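Local coordinates for outer membrane associated protein (Francisella tularensis subsp. tularensis, PDB 6U83) that binds d-alanine through its OmpA-like domain, which is probably periplasmic, and as a whole protein may act as an outer membrane porin, at residues A[83-88]-A[166-171]. Numbering follows the deposited sequence.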
ATOM      1  N   VAL A  83       6.532  -1.890  -6.545  1.00 64.45           N
ATOM      2  CA  VAL A  83       6.655  -2.998  -7.487  1.00 68.61           C
ATOM      3  C   VAL A  83       8.122  -3.294  -7.779  1.00 79.63           C
ATOM      4  O   VAL A  83       8.526  -4.462  -7.879  1.00 79.99           O
ATOM      5  CB  VAL A  83       5.867  -2.684  -8.772  1.00 68.47           C
ATOM      6  CG1 VAL A  83       6.163  -3.707  -9.853  1.00 64.14           C
ATOM      7  CG2 VAL A  83       4.373  -2.629  -8.473  1.00 62.91           C
ATOM      8  N   ASN A  84       8.940  -2.244  -7.915  1.00 78.82           N
ATOM      9  CA  ASN A  84      10.369  -2.408  -8.174  1.00 81.74           C
ATOM     10  C   ASN A  84      11.042  -3.237  -7.085  1.00 81.78           C
ATOM     11  O   ASN A  84      11.973  -4.006  -7.364  1.00 88.55           O
ATOM     12  CB  ASN A  84      11.032  -1.029  -8.286  1.00 91.81           C
ATOM     13  CG  ASN A  84      12.099  -0.971  -9.365  1.00102.92           C
ATOM     14  OD1 ASN A  84      11.797  -0.726 -10.536  1.00105.67           O
ATOM     15  ND2 ASN A  84      13.355  -1.181  -8.978  1.00106.08           N
ATOM     16  N   PHE A  85      10.576  -3.103  -5.845  1.00 69.63           N
ATOM     17  CA  PHE A  85      11.098  -3.913  -4.752  1.00 67.64           C
ATOM     18  C   PHE A  85      10.626  -5.359  -4.864  1.00 76.66           C
ATOM     19  O   PHE A  85      11.405  -6.294  -4.636  1.00 83.74           O
ATOM     20  CB  PHE A  85      10.660  -3.288  -3.432  1.00 62.42           C
ATOM     21  CG  PHE A  85      11.059  -4.067  -2.213  1.00 68.49           C
ATOM     22  CD1 PHE A  85      12.365  -4.072  -1.777  1.00 75.82           C
ATOM     23  CD2 PHE A  85      10.110  -4.739  -1.470  1.00 66.74           C
ATOM     24  CE1 PHE A  85      12.726  -4.757  -0.642  1.00 77.21           C
ATOM     25  CE2 PHE A  85      10.466  -5.431  -0.336  1.00 75.56           C
ATOM     26  CZ  PHE A  85      11.777  -5.439   0.079  1.00 77.71           C
ATOM     27  N   ILE A  86       9.356  -5.557  -5.221  1.00 68.59           N
ATOM     28  CA  ILE A  86       8.822  -6.903  -5.396  1.00 74.66           C
ATOM     29  C   ILE A  86       9.585  -7.644  -6.489  1.00 83.45           C
ATOM     30  O   ILE A  86       9.977  -8.803  -6.316  1.00 86.71           O
ATOM     31  CB  ILE A  86       7.315  -6.840  -5.698  1.00 70.37           C
ATOM     32  CG1 ILE A  86       6.560  -6.334  -4.472  1.00 72.81           C
ATOM     33  CG2 ILE A  86       6.783  -8.205  -6.137  1.00 70.31           C
ATOM     34  CD1 ILE A  86       5.205  -5.776  -4.820  1.00 80.33           C
ATOM     35  N   LYS A  87       9.814  -6.986  -7.630  1.00 84.20           N
ATOM     36  CA  LYS A  87      10.529  -7.650  -8.719  1.00 85.96           C
ATOM     37  C   LYS A  87      11.983  -7.925  -8.354  1.00 88.23           C
ATOM     38  O   LYS A  87      12.569  -8.905  -8.828  1.00 91.39           O
ATOM     39  CB  LYS A  87      10.452  -6.815  -9.998  1.00 91.07           C
ATOM     40  CG  LYS A  87       9.062  -6.726 -10.618  1.00101.08           C
ATOM     41  CD  LYS A  87       9.102  -6.166 -12.050  1.00111.51           C
ATOM     42  CE  LYS A  87       9.509  -4.698 -12.090  1.00114.21           C
ATOM     43  NZ  LYS A  87       9.693  -4.205 -13.488  1.00115.94           N
ATOM     44  N   ASP A  88      12.582  -7.079  -7.519  1.00 90.18           N
ATOM     45  CA  ASP A  88      13.974  -7.295  -7.147  1.00 97.50           C
ATOM     46  C   ASP A  88      14.104  -8.317  -6.032  1.00 90.17           C
ATOM     47  O   ASP A  88      15.050  -9.110  -6.023  1.00 96.92           O
ATOM     48  CB  ASP A  88      14.627  -5.977  -6.739  1.00114.45           C
ATOM     49  CG  ASP A  88      15.176  -5.213  -7.927  1.00130.43           C
ATOM     50  OD1 ASP A  88      15.749  -5.858  -8.834  1.00136.06           O
ATOM     51  OD2 ASP A  88      15.029  -3.969  -7.960  1.00135.26           O
ATOM     52  N   VAL A 166       4.954  -6.158   2.194  1.00 77.81           N
ATOM     53  CA  VAL A 166       5.714  -7.357   1.860  1.00 76.33           C
ATOM     54  C   VAL A 166       7.047  -7.319   2.602  1.00 70.78           C
ATOM     55  O   VAL A 166       7.542  -6.252   2.970  1.00 77.96           O
ATOM     56  CB  VAL A 166       5.931  -7.481   0.337  1.00 80.93           C
ATOM     57  CG1 VAL A 166       4.605  -7.724  -0.371  1.00 83.57           C
ATOM     58  CG2 VAL A 166       6.577  -6.232  -0.203  1.00 78.87           C
ATOM     59  N   SER A 167       7.626  -8.493   2.826  1.00 65.89           N
ATOM     60  CA  SER A 167       8.883  -8.618   3.544  1.00 68.90           C
ATOM     61  C   SER A 167       9.852  -9.473   2.749  1.00 73.04           C
ATOM     62  O   SER A 167       9.459 -10.335   1.966  1.00 82.10           O
ATOM     63  CB  SER A 167       8.692  -9.238   4.930  1.00 75.03           C
ATOM     64  OG  SER A 167       7.815  -8.444   5.696  1.00 84.52           O
ATOM     65  N   ALA A 168      11.122  -9.231   2.970  1.00 71.63           N
ATOM     66  CA  ALA A 168      12.146 -10.001   2.289  1.00 80.76           C
ATOM     67  C   ALA A 168      13.461  -9.762   3.006  1.00 89.50           C
ATOM     68  O   ALA A 168      13.630  -8.720   3.650  1.00 94.37           O
ATOM     69  CB  ALA A 168      12.246  -9.605   0.816  1.00 76.62           C
ATOM     70  N   PRO A 169      14.398 -10.699   2.950  1.00 94.25           N
ATOM     71  CA  PRO A 169      15.718 -10.444   3.528  1.00 94.95           C
ATOM     72  C   PRO A 169      16.398  -9.264   2.839  1.00 94.53           C
ATOM     73  O   PRO A 169      16.103  -8.930   1.688  1.00 90.67           O
ATOM     74  CB  PRO A 169      16.469 -11.757   3.283  1.00 97.42           C
ATOM     75  CG  PRO A 169      15.378 -12.802   3.173  1.00 95.84           C
ATOM     76  CD  PRO A 169      14.242 -12.097   2.501  1.00 98.24           C
ATOM     77  N   LEU A 170      17.305  -8.614   3.568  1.00 90.47           N
ATOM     78  CA  LEU A 170      18.063  -7.516   2.986  1.00 82.59           C
ATOM     79  C   LEU A 170      19.117  -8.062   2.036  1.00 79.50           C
ATOM     80  O   LEU A 170      19.829  -9.015   2.362  1.00 85.22           O
ATOM     81  CB  LEU A 170      18.716  -6.671   4.076  1.00 93.17           C
ATOM     82  CG  LEU A 170      17.847  -5.509   4.549  1.00 91.13           C
ATOM     83  CD1 LEU A 170      18.495  -4.791   5.707  1.00 94.55           C
ATOM     84  CD2 LEU A 170      17.593  -4.558   3.390  1.00 91.36           C
ATOM     85  N   LYS A 171      19.207  -7.453   0.861  1.00 89.19           N
ATOM     86  CA  LYS A 171      20.089  -7.939  -0.190  1.00103.50           C
ATOM     87  C   LYS A 171      21.517  -7.450   0.030  1.00104.82           C
ATOM     88  O   LYS A 171      21.742  -6.298   0.408  1.00113.41           O
ATOM     89  CB  LYS A 171      19.575  -7.471  -1.556  1.00109.66           C
ATOM     90  CG  LYS A 171      18.104  -7.801  -1.833  1.00111.12           C
ATOM     91  CD  LYS A 171      17.903  -9.283  -2.124  1.00114.39           C
ATOM     92  CE  LYS A 171      16.426  -9.661  -2.120  1.00113.66           C
ATOM     93  NZ  LYS A 171      16.204 -11.083  -2.519  1.00114.04           N
TER
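Phe-85 and Ile-86 of helix 73-89 pack on Val-166 and Ala-168 of strand 161-172, a buried helix-on-sheet contact of the OmpA-like domain. The axes of segments 83-88 and 166-169 come within 9.8 Å of each other, with an angle of 43° between their N-to-C directions. No hydrogen bond joins the two segments, and the buried centre of the contact is apolar. Val-166 and Ala-168 alternate with Ser-167, so both direct CB toward the helix while the CB of Ser-167 points away; its OG bonds to Thr-57. The CG of Phe-85 is anti to its backbone N (chi1 176°). The ring edge meets Val-166 CG2, which lies in the ring plane 4.0 Å from CE2. Farther along the strand, Phe-85 CZ is 4.3 Å from Ala-168 CB, which approaches obliquely. The same Val-166 methyl also meets the aliphatic chain of Ile-86, with CG2 4.3 Å from CG1. One branch of the valine thus serves two helix residues. At the exposed end, the Lys-171 chain is bent at chi2 (-74°). Its CE lies 4.2 Å from Asp-88 O, a loose contact and not a hydrogen bond. Val-56 and Val-58 of strand 55-63 also touch the Phe-85 ring, and Val-94 of strand 94-98 touches both Ile-86 and Val-166. This packing of a helix on one face of a mixed sheet is typical of the alpha+beta fold of OmpA-like domains.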